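Local atomic coordinates of Exo beta-1,2-glucooligosaccharide sophorohydrolase (non-reducing end) (Parabacteroides distasonis ATCC 8503, PDB entry 5Z06), a protein that hydrolyses linear beta-1,2-glucan and beta-1,2-glucooligosaccharides of four or more glucose units, releasing sophorose from the non-reducing end. Residues D19-Q24 with L654-V659; P103-R108 with E140-N145; S188-P193 with V259-Y264; N523-V528 with Y556-Q561. One frame throughout, in Å; residues are numbered along the deposited sequence.

Interaction 1 (D19-Q24 with L654-V659); sequences DYFYSQ and LTVNWV
The aromatic cluster of Phe21, Tyr22 and Trp658 shows how a few rings can fasten two remote parts of a chain. With CG anti to the backbone N (chi1 174°), Phe21 carries its ring toward 654-659, where the edge of Trp658 meets its face in a T-shaped stack, the planes 74° apart. Trp658 CD1 is the indole atom over that face, 3.8 Å from Phe21 CG. Phe21 CE1 meets Val656 CG2 at 3.7 Å, while Val656 O lies at the edge of the ring, near its plane. The indole has a second task: Trp658 NE1, with its partner near the ring plane, donates to Tyr22 OH at 2.9 Å, and Ala594 O also bonds this hydroxyl.

A polar patch lies beside the rings. Asn657 and Asp19 reach tip to tip, Asn657 ND2 meeting Asp19 OD1 at 3.0 Å from above the carboxylate plane. Lys17 O also takes a bond from ND2, while Arg37 forms a salt bridge with the other carboxylate oxygen. A water bridges the backbones, giving protons to Asp19 O and Asn657 O and accepting from Phe21 N.

Asn657 and Trp658 form a G1 beta bulge opposite Asn653, in the turn between strands 652-653 and 658-659. Tyr22 pairs through its backbone with Gln71 of strand 65-71, Phe593 stacks edge-to-face with Trp658, and Val659 touches Phe641 of helix 639-642.

Interaction 2 (P103-R108 with E140-N145); sequences PNIAIR and EDFGLN
Phe142 and Ile107 cross at about a right angle, the methyl of one lying over the ring of the other. Ile107 CD1 stands 4.1 Å from the centroid of the Phe142 ring and 25° off its normal, a CH-pi contact displaced toward the rim. Its nearest ring atom is Phe142 CD2, at 3.7 Å. The same methyl serves a second neighbour, for Leu144 CD1 packs against Ile107 CD1 at 3.8 Å, again with the side chains roughly perpendicular. Ile107 reaches both because its CG1 lies anti to the carbonyl carbon and its chain then extends to CD1 (chi2 171°).

The rim of the phenyl ring meets the strand itself. Ile105 O lies near the ring plane, 3.3 Å from Phe142 CE1, and Ala106 CA approaches that same carbon obliquely at 3.6 Å. Farther round, the Ile105 side chain crosses that of Phe142 obliquely, CG1 4.2 Å from Phe142 CZ. The Ala106 methyl points away from the loop, and it is CA that meets the ring. The contact is one of van der Waals packing, with no hydrogen bond between the two segments. The loop holds its own shape through a turn in which Gly143 N bonds Glu140 O, the glycine having a positive phi.

Strand 104-109 lies between strands 155-161 and 118-119 in one antiparallel sheet, while strand 86-93 belongs to another. Ile105 and Phe142 both touch Leu87 of that second sheet, and Leu144 rests on Leu155 of strand 155-161, so the loop after strand 132-138 contributes to the packing between the sheets.

Interaction 3 (S188-P193 with V259-Y264); sequences SALNAP and VTAVDY
Apolar contacts carry most of the meeting between Leu190, Pro193 and the strand carrying Val259 and Ala261. Pro193 crosses Val259 at about a right angle, its ring carbon CG 3.6 Å from Val259 CG1. Leu190 has CG anti to its backbone N (chi1 -169°), and beyond it the two methyls divide their work. Leu190 CD1 lies 4.0 Å from Ala261 CB and touches Asp263 CB as well, whereas CD2 turns to the strand backbone. An alanine in place of Leu190 would probably open a gap over Ala261 O and leave the methyl of Ala261 and the CB of Asp263 less well covered.

Sequence and topology here are consistent with a fibronectin type III-like beta sandwich: the segment 188-193 leads into strand 194-200, and 259-264 includes the last part of strand 254-262 of a four-stranded antiparallel sheet. The touching parts run 150° apart, close to antiparallel.

Backbone atoms add van der Waals contacts. Leu190 CD2 comes down 3.5 Å from Ala261 O. Asn191 O sits 3.5 Å from Ala261 CB, and Val259 O is 3.9 Å from Pro193 CD. No hydrogen bond joins the two segments; polar groups look to other partners. Ala261 N bonds Ser269 OG, Asp263 OD2 takes a bond from Asn267, and Ala192 N donates to Asn270 OD1. Pro193 also touches Trp209 of strand 204-210 and Tyr220 of strand 219-225.

Interaction 4 (N523-V528 with Y556-Q561); sequences NLKVGV and YFENNQ
Asn559 holds CG anti to its backbone N (chi1 -157°), and the amide so placed grips both the N-H and the carbonyl of Val526. Asn559 ND2 donates to Val526 O at 2.8 Å in an almost straight bond (176°), coming from above the carbonyl plane while the oxygen lies in the amide plane. Asn559 OD1 accepts from Val526 N over a longer 3.3 Å. The two bonds fix the rotation of the amide in a buried setting, and an alanine here would probably leave the N-H and O of Val526 without these mates on the helix.

One residue back on each side lies a salt bridge. Glu558 also sets CG anti to N, and Lys525, bent at its last torsion, brings NZ to the syn side of Glu558 OE2 at 2.9 Å. Val526 CG1 meets the rim of Tyr556, 3.8 Å from OH, a hydroxyl also bonded to Tyr513 and Asp551.

Segment 523-528 runs on from the end of strand 522-523 and lies against the first turn of helix 556-573. Leu524 extends the contact to Met563 and Ile566 farther along that helix, and Val528 reaches Arg501 and Trp504 of helix 495-505.

In the fold
Followed from the N terminus, the chain opens interaction 1 at 19-24 and closes it only at 654-659, so the other three lie within one very long loop and none crosses another. Inside it they come in series: interaction 2 closes a short loop in the N-terminal beta sheets, interaction 3 ties the lead-in of a second, smaller beta unit to its strand 254-262, and interaction 4 joins a loop to helix 556-573 in the glycoamylase-like region. Interactions 1 and 2 reach the same five-stranded sheet. Interactions 2 and 4 sit on opposite sides of the chain's centre, about 55 Å between centres, and interaction 1 links the N-terminal sheet to the glycoamylase-like region.

Interaction 1 (D19-Q24 with L654-V659)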
# COMPACT_ATOMS: atom_id res chain seq x y z
N ASP A 19 -20.13 -7.58 2.89
CA ASP A 19 -20.62 -6.23 2.69
C ASP A 19 -19.49 -5.32 2.22
O ASP A 19 -18.33 -5.66 2.32
CB ASP A 19 -21.21 -5.71 4.00
CG ASP A 19 -20.21 -5.74 5.16
OD1 ASP A 19 -19.30 -4.90 5.24
OD2 ASP A 19 -20.37 -6.60 6.02
N TYR A 20 -19.88 -4.15 1.72
CA TYR A 20 -18.98 -3.28 1.00
C TYR A 20 -18.77 -1.99 1.77
O TYR A 20 -19.69 -1.19 1.98
CB TYR A 20 -19.48 -2.99 -0.41
CG TYR A 20 -18.45 -2.25 -1.22
CD1 TYR A 20 -17.16 -2.77 -1.36
CD2 TYR A 20 -18.71 -0.99 -1.78
CE1 TYR A 20 -16.18 -2.09 -2.06
CE2 TYR A 20 -17.73 -0.32 -2.50
CZ TYR A 20 -16.46 -0.88 -2.62
OH TYR A 20 -15.44 -0.26 -3.29
N PHE A 21 -17.53 -1.79 2.18
CA PHE A 21 -17.22 -0.74 3.08
C PHE A 21 -17.65 0.58 2.49
O PHE A 21 -18.28 1.37 3.16
CB PHE A 21 -15.72 -0.70 3.45
CG PHE A 21 -15.40 0.48 4.27
CD1 PHE A 21 -15.56 0.44 5.63
CD2 PHE A 21 -15.04 1.67 3.68
CE1 PHE A 21 -15.34 1.56 6.41
CE2 PHE A 21 -14.82 2.80 4.45
CZ PHE A 21 -14.96 2.74 5.82
N TYR A 22 -17.33 0.79 1.22
CA TYR A 22 -17.59 2.06 0.55
C TYR A 22 -18.98 2.12 -0.04
O TYR A 22 -19.16 2.38 -1.23
CB TYR A 22 -16.57 2.26 -0.55
CG TYR A 22 -15.17 2.42 -0.02
CD1 TYR A 22 -14.76 3.61 0.55
CD2 TYR A 22 -14.27 1.37 -0.08
CE1 TYR A 22 -13.47 3.76 1.03
CE2 TYR A 22 -12.99 1.51 0.41
CZ TYR A 22 -12.60 2.70 0.94
OH TYR A 22 -11.32 2.79 1.40
N SER A 23 -19.97 1.86 0.80
CA SER A 23 -21.34 2.00 0.43
C SER A 23 -22.13 2.36 1.66
O SER A 23 -21.67 2.22 2.79
CB SER A 23 -21.90 0.71 -0.16
OG SER A 23 -21.88 -0.32 0.79
N GLN A 24 -23.32 2.84 1.41
CA GLN A 24 -24.23 3.15 2.46
C GLN A 24 -25.56 2.57 2.02
O GLN A 24 -25.86 2.50 0.83
CB GLN A 24 -24.28 4.66 2.68
CG GLN A 24 -25.12 5.10 3.86
CD GLN A 24 -25.16 6.63 4.04
OE1 GLN A 24 -24.68 7.39 3.19
NE2 GLN A 24 -25.74 7.07 5.15
N LEU A 654 -10.94 -5.74 10.23
CA LEU A 654 -12.04 -6.69 10.33
C LEU A 654 -13.25 -6.08 11.03
O LEU A 654 -14.37 -6.49 10.79
CB LEU A 654 -11.63 -7.98 11.03
CG LEU A 654 -10.58 -8.78 10.24
CD1 LEU A 654 -10.12 -9.96 11.08
CD2 LEU A 654 -11.15 -9.25 8.91
N THR A 655 -13.03 -5.06 11.85
CA THR A 655 -14.12 -4.48 12.62
C THR A 655 -15.11 -3.79 11.72
O THR A 655 -16.31 -3.95 11.90
CB THR A 655 -13.58 -3.56 13.73
OG1 THR A 655 -12.71 -4.33 14.55
CG2 THR A 655 -14.71 -2.97 14.60
N VAL A 656 -14.61 -3.05 10.74
CA VAL A 656 -15.45 -2.37 9.77
C VAL A 656 -15.51 -3.08 8.41
O VAL A 656 -16.14 -2.58 7.47
CB VAL A 656 -15.02 -0.90 9.58
CG1 VAL A 656 -14.92 -0.20 10.92
CG2 VAL A 656 -13.71 -0.78 8.83
N ASN A 657 -14.85 -4.24 8.31
CA ASN A 657 -14.85 -5.06 7.10
C ASN A 657 -14.27 -4.33 5.88
O ASN A 657 -14.91 -4.13 4.85
CB ASN A 657 -16.24 -5.63 6.78
CG ASN A 657 -16.15 -6.78 5.82
OD1 ASN A 657 -15.25 -7.58 5.94
ND2 ASN A 657 -17.02 -6.84 4.82
N TRP A 658 -13.01 -3.93 6.06
CA TRP A 658 -12.25 -3.16 5.10
C TRP A 658 -10.87 -3.81 4.90
O TRP A 658 -10.26 -4.32 5.83
CB TRP A 658 -12.09 -1.74 5.63
CG TRP A 658 -11.27 -0.87 4.77
CD1 TRP A 658 -11.70 -0.10 3.73
CD2 TRP A 658 -9.86 -0.68 4.85
NE1 TRP A 658 -10.64 0.57 3.16
CE2 TRP A 658 -9.50 0.23 3.84
CE3 TRP A 658 -8.88 -1.19 5.70
CZ2 TRP A 658 -8.20 0.64 3.65
CZ3 TRP A 658 -7.59 -0.79 5.51
CH2 TRP A 658 -7.26 0.13 4.49
N VAL A 659 -10.40 -3.79 3.68
CA VAL A 659 -9.01 -4.08 3.38
C VAL A 659 -8.52 -3.04 2.38
O VAL A 659 -9.26 -2.54 1.55
CB VAL A 659 -8.81 -5.53 2.88
CG1 VAL A 659 -9.53 -5.76 1.56
CG2 VAL A 659 -7.32 -5.86 2.74
O HOH W 1 -16.10 -4.02 2.44
O HOH W 2 -18.02 -2.67 5.37

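Interaction 2 (P103-R108 with E140-N145)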
# COMPACT_ATOMS: atom_id res chain seq x y z
N PRO A 103 -34.60 1.64 -9.13
CA PRO A 103 -34.25 2.83 -8.38
C PRO A 103 -34.11 4.10 -9.22
O PRO A 103 -33.91 4.04 -10.43
CB PRO A 103 -32.91 2.46 -7.74
CG PRO A 103 -32.83 0.97 -7.82
CD PRO A 103 -33.52 0.64 -9.08
N ASN A 104 -34.27 5.23 -8.57
CA ASN A 104 -33.77 6.48 -9.10
C ASN A 104 -32.30 6.58 -8.72
O ASN A 104 -31.86 6.04 -7.70
CB ASN A 104 -34.54 7.68 -8.56
CG ASN A 104 -36.01 7.70 -8.99
OD1 ASN A 104 -36.40 7.06 -9.98
ND2 ASN A 104 -36.83 8.41 -8.24
N ILE A 105 -31.55 7.27 -9.56
CA ILE A 105 -30.12 7.29 -9.47
C ILE A 105 -29.63 8.71 -9.69
O ILE A 105 -30.14 9.41 -10.54
CB ILE A 105 -29.46 6.30 -10.46
CG1 ILE A 105 -27.94 6.41 -10.40
CG2 ILE A 105 -29.95 6.50 -11.88
CD1 ILE A 105 -27.26 5.19 -11.00
N ALA A 106 -28.62 9.06 -8.91
CA ALA A 106 -28.06 10.38 -8.85
C ALA A 106 -26.59 10.24 -8.50
O ALA A 106 -26.09 9.12 -8.27
CB ALA A 106 -28.77 11.22 -7.81
N ILE A 107 -25.89 11.35 -8.49
CA ILE A 107 -24.51 11.36 -8.07
C ILE A 107 -24.45 12.30 -6.89
O ILE A 107 -25.01 13.40 -6.95
CB ILE A 107 -23.56 11.72 -9.22
CG1 ILE A 107 -23.52 10.53 -10.19
CG2 ILE A 107 -22.16 12.04 -8.70
CD1 ILE A 107 -22.82 10.76 -11.51
N ARG A 108 -23.86 11.84 -5.80
CA ARG A 108 -23.66 12.66 -4.64
C ARG A 108 -22.31 13.33 -4.79
O ARG A 108 -21.31 12.64 -5.05
CB ARG A 108 -23.69 11.86 -3.35
CG ARG A 108 -23.61 12.77 -2.12
CD ARG A 108 -23.67 12.08 -0.77
NE ARG A 108 -22.68 11.04 -0.62
CZ ARG A 108 -21.36 11.20 -0.45
NH1 ARG A 108 -20.79 12.41 -0.46
NH2 ARG A 108 -20.60 10.14 -0.32
N GLU A 140 -24.05 14.15 -18.68
CA GLU A 140 -25.00 15.16 -19.19
C GLU A 140 -26.40 15.09 -18.54
O GLU A 140 -26.89 16.09 -18.01
CB GLU A 140 -25.11 14.94 -20.70
CG GLU A 140 -25.46 16.14 -21.53
CD GLU A 140 -25.57 15.78 -23.00
OE1 GLU A 140 -25.20 14.64 -23.37
OE2 GLU A 140 -26.04 16.62 -23.78
N ASP A 141 -27.00 13.89 -18.52
CA ASP A 141 -28.36 13.68 -17.96
C ASP A 141 -28.46 14.00 -16.46
O ASP A 141 -29.53 14.41 -15.98
CB ASP A 141 -28.86 12.25 -18.22
CG ASP A 141 -28.95 11.91 -19.72
OD1 ASP A 141 -28.53 12.72 -20.57
OD2 ASP A 141 -29.45 10.81 -20.07
N PHE A 142 -27.34 13.85 -15.71
CA PHE A 142 -27.26 14.32 -14.31
C PHE A 142 -27.09 15.83 -14.20
O PHE A 142 -27.13 16.39 -13.09
CB PHE A 142 -26.14 13.63 -13.52
CG PHE A 142 -26.34 12.14 -13.36
CD1 PHE A 142 -27.32 11.64 -12.51
CD2 PHE A 142 -25.53 11.23 -14.04
CE1 PHE A 142 -27.51 10.28 -12.36
CE2 PHE A 142 -25.71 9.86 -13.89
CZ PHE A 142 -26.70 9.38 -13.04
N GLY A 143 -26.90 16.50 -15.34
CA GLY A 143 -26.70 17.93 -15.36
C GLY A 143 -25.28 18.24 -14.96
O GLY A 143 -25.02 19.29 -14.38
N LEU A 144 -24.37 17.31 -15.27
CA LEU A 144 -22.94 17.49 -15.00
C LEU A 144 -22.28 18.12 -16.22
O LEU A 144 -22.35 17.59 -17.34
CB LEU A 144 -22.25 16.15 -14.70
CG LEU A 144 -22.59 15.52 -13.35
CD1 LEU A 144 -22.23 14.05 -13.34
CD2 LEU A 144 -21.90 16.25 -12.22
N ASN A 145 -21.61 19.23 -15.95
CA ASN A 145 -20.76 19.90 -16.93
C ASN A 145 -19.52 19.01 -17.14
O ASN A 145 -19.42 17.93 -16.54
CB ASN A 145 -20.38 21.32 -16.44
CG ASN A 145 -21.60 22.16 -16.03
OD1 ASN A 145 -22.69 22.03 -16.60
ND2 ASN A 145 -21.43 23.00 -15.02

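Interaction 3 (S188-P193 with V259-Y264)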
# COMPACT_ATOMS: atom_id res chain seq x y z
N SER A 188 -6.34 -2.00 -31.69
CA SER A 188 -6.29 -2.51 -33.07
C SER A 188 -6.43 -4.05 -33.08
O SER A 188 -7.22 -4.59 -33.87
CB SER A 188 -5.04 -2.02 -33.81
OG SER A 188 -3.88 -2.14 -33.00
N ALA A 189 -5.68 -4.72 -32.19
CA ALA A 189 -5.74 -6.18 -32.01
C ALA A 189 -5.81 -6.54 -30.52
O ALA A 189 -5.12 -5.94 -29.70
CB ALA A 189 -4.53 -6.84 -32.64
N LEU A 190 -6.63 -7.54 -30.20
CA LEU A 190 -6.87 -7.97 -28.82
C LEU A 190 -6.31 -9.37 -28.62
O LEU A 190 -6.98 -10.38 -28.84
CB LEU A 190 -8.37 -7.90 -28.51
CG LEU A 190 -8.80 -8.06 -27.05
CD1 LEU A 190 -8.32 -6.91 -26.18
CD2 LEU A 190 -10.31 -8.18 -26.95
N ASN A 191 -5.07 -9.42 -28.19
CA ASN A 191 -4.32 -10.66 -28.08
C ASN A 191 -4.34 -11.15 -26.65
O ASN A 191 -4.41 -10.37 -25.70
CB ASN A 191 -2.88 -10.43 -28.53
CG ASN A 191 -2.81 -9.74 -29.88
OD1 ASN A 191 -2.15 -8.71 -30.05
ND2 ASN A 191 -3.56 -10.27 -30.83
N ALA A 192 -4.29 -12.47 -26.52
CA ALA A 192 -4.09 -13.11 -25.24
C ALA A 192 -2.74 -12.67 -24.70
O ALA A 192 -1.76 -12.57 -25.46
CB ALA A 192 -4.10 -14.62 -25.40
N PRO A 193 -2.68 -12.38 -23.39
CA PRO A 193 -1.36 -12.26 -22.81
C PRO A 193 -0.66 -13.61 -22.83
O PRO A 193 -1.33 -14.66 -22.82
CB PRO A 193 -1.65 -11.82 -21.38
CG PRO A 193 -3.00 -12.35 -21.09
CD PRO A 193 -3.74 -12.26 -22.38
N VAL A 259 -6.04 -16.97 -19.14
CA VAL A 259 -6.28 -15.54 -19.04
C VAL A 259 -6.61 -14.98 -20.42
O VAL A 259 -5.96 -15.32 -21.41
CB VAL A 259 -5.05 -14.85 -18.45
CG1 VAL A 259 -5.23 -13.34 -18.39
CG2 VAL A 259 -4.77 -15.42 -17.06
N THR A 260 -7.61 -14.11 -20.46
CA THR A 260 -7.93 -13.36 -21.68
C THR A 260 -7.75 -11.87 -21.41
O THR A 260 -7.74 -11.46 -20.26
CB THR A 260 -9.39 -13.62 -22.12
OG1 THR A 260 -10.29 -13.13 -21.13
CG2 THR A 260 -9.67 -15.10 -22.34
N ALA A 261 -7.60 -11.09 -22.48
CA ALA A 261 -7.65 -9.63 -22.43
C ALA A 261 -9.00 -9.14 -22.91
O ALA A 261 -9.53 -9.62 -23.91
CB ALA A 261 -6.55 -9.02 -23.29
N VAL A 262 -9.57 -8.18 -22.19
CA VAL A 262 -10.88 -7.63 -22.48
C VAL A 262 -10.70 -6.15 -22.77
O VAL A 262 -10.05 -5.46 -21.99
CB VAL A 262 -11.83 -7.83 -21.28
CG1 VAL A 262 -13.21 -7.26 -21.55
CG2 VAL A 262 -11.92 -9.31 -20.94
N ASP A 263 -11.25 -5.68 -23.89
CA ASP A 263 -11.18 -4.26 -24.24
C ASP A 263 -12.37 -3.53 -23.64
O ASP A 263 -13.25 -4.16 -23.05
CB ASP A 263 -11.06 -4.05 -25.77
CG ASP A 263 -12.33 -4.42 -26.56
OD1 ASP A 263 -13.45 -4.38 -26.02
OD2 ASP A 263 -12.17 -4.74 -27.75
N TYR A 264 -12.40 -2.21 -23.79
CA TYR A 264 -13.49 -1.42 -23.22
C TYR A 264 -14.87 -1.67 -23.84
O TYR A 264 -15.89 -1.41 -23.20
CB TYR A 264 -13.15 0.07 -23.24
CG TYR A 264 -12.27 0.46 -22.08
CD1 TYR A 264 -10.92 0.11 -22.06
CD2 TYR A 264 -12.80 1.13 -20.98
CE1 TYR A 264 -10.12 0.46 -20.98
CE2 TYR A 264 -12.01 1.48 -19.91
CZ TYR A 264 -10.67 1.13 -19.91
OH TYR A 264 -9.88 1.49 -18.84

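Interaction 4 (N523-V528 with Y556-Q561)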
# COMPACT_ATOMS: atom_id res chain seq x y z
N ASN A 523 9.79 -2.40 30.52
CA ASN A 523 10.29 -1.10 30.80
C ASN A 523 11.00 -0.51 29.59
O ASN A 523 12.05 -1.00 29.19
CB ASN A 523 11.25 -1.08 31.95
CG ASN A 523 11.56 0.32 32.33
OD1 ASN A 523 12.49 0.91 31.80
ND2 ASN A 523 10.70 0.92 33.12
N LEU A 524 10.44 0.57 29.08
CA LEU A 524 10.90 1.19 27.87
C LEU A 524 11.88 2.29 28.22
O LEU A 524 11.47 3.32 28.74
CB LEU A 524 9.69 1.76 27.12
CG LEU A 524 9.84 1.98 25.63
CD1 LEU A 524 10.21 0.68 24.93
CD2 LEU A 524 8.54 2.55 25.07
N LYS A 525 13.17 2.08 27.97
CA LYS A 525 14.17 3.11 28.27
C LYS A 525 14.02 4.35 27.40
O LYS A 525 14.18 5.47 27.86
CB LYS A 525 15.58 2.55 28.13
CG LYS A 525 15.95 1.58 29.26
CD LYS A 525 17.28 0.91 28.94
CE LYS A 525 17.80 0.06 30.09
NZ LYS A 525 17.65 -1.39 29.80
N VAL A 526 13.70 4.15 26.14
CA VAL A 526 13.59 5.25 25.20
C VAL A 526 12.29 5.09 24.44
O VAL A 526 11.85 3.98 24.15
CB VAL A 526 14.77 5.22 24.24
CG1 VAL A 526 14.54 6.11 23.02
CG2 VAL A 526 16.04 5.63 24.97
N GLY A 527 11.71 6.21 24.07
CA GLY A 527 10.61 6.20 23.15
C GLY A 527 9.49 7.08 23.60
O GLY A 527 9.15 7.14 24.79
N VAL A 528 8.87 7.73 22.63
CA VAL A 528 7.70 8.54 22.88
C VAL A 528 6.57 7.56 23.14
O VAL A 528 6.44 6.55 22.44
CB VAL A 528 7.33 9.37 21.65
CG1 VAL A 528 5.97 10.04 21.83
CG2 VAL A 528 8.41 10.41 21.39
N TYR A 556 19.61 -0.49 21.08
CA TYR A 556 18.38 -0.37 20.28
C TYR A 556 17.67 -1.67 19.92
O TYR A 556 16.46 -1.67 19.85
CB TYR A 556 18.54 0.63 19.10
CG TYR A 556 18.43 1.98 19.68
CD1 TYR A 556 17.19 2.53 19.94
CD2 TYR A 556 19.54 2.61 20.19
CE1 TYR A 556 17.06 3.73 20.59
CE2 TYR A 556 19.43 3.83 20.84
CZ TYR A 556 18.19 4.38 21.05
OH TYR A 556 18.07 5.58 21.70
N PHE A 557 18.38 -2.77 19.75
CA PHE A 557 17.67 -4.02 19.56
C PHE A 557 16.80 -4.27 20.79
O PHE A 557 15.65 -4.65 20.66
CB PHE A 557 18.59 -5.21 19.39
CG PHE A 557 17.83 -6.50 19.25
CD1 PHE A 557 17.24 -6.83 18.03
CD2 PHE A 557 17.62 -7.33 20.35
CE1 PHE A 557 16.50 -7.99 17.90
CE2 PHE A 557 16.88 -8.49 20.22
CZ PHE A 557 16.32 -8.83 19.00
N GLU A 558 17.39 -4.12 21.98
CA GLU A 558 16.69 -4.34 23.23
C GLU A 558 15.46 -3.47 23.34
O GLU A 558 14.38 -3.94 23.68
CB GLU A 558 17.62 -4.04 24.42
CG GLU A 558 16.98 -4.16 25.80
CD GLU A 558 17.74 -3.36 26.83
OE1 GLU A 558 18.69 -3.91 27.42
OE2 GLU A 558 17.39 -2.17 27.05
N ASN A 559 15.64 -2.19 23.05
CA ASN A 559 14.57 -1.22 23.20
C ASN A 559 13.49 -1.36 22.10
O ASN A 559 12.29 -1.30 22.39
CB ASN A 559 15.12 0.20 23.19
CG ASN A 559 14.19 1.17 23.88
OD1 ASN A 559 13.97 1.08 25.09
ND2 ASN A 559 13.60 2.08 23.12
N ASN A 560 13.93 -1.51 20.85
CA ASN A 560 13.03 -1.74 19.73
C ASN A 560 12.21 -3.00 19.97
O ASN A 560 11.00 -3.00 19.77
CB ASN A 560 13.81 -1.90 18.41
CG ASN A 560 14.42 -0.60 17.93
OD1 ASN A 560 14.27 0.45 18.56
ND2 ASN A 560 15.12 -0.67 16.81
N GLN A 561 12.88 -4.06 20.41
CA GLN A 561 12.19 -5.32 20.66
C GLN A 561 11.09 -5.15 21.69
O GLN A 561 10.01 -5.72 21.54
CB GLN A 561 13.18 -6.39 21.10
CG GLN A 561 12.57 -7.75 21.41
CD GLN A 561 13.61 -8.69 21.95
OE1 GLN A 561 14.27 -8.39 22.95
NE2 GLN A 561 13.77 -9.84 21.30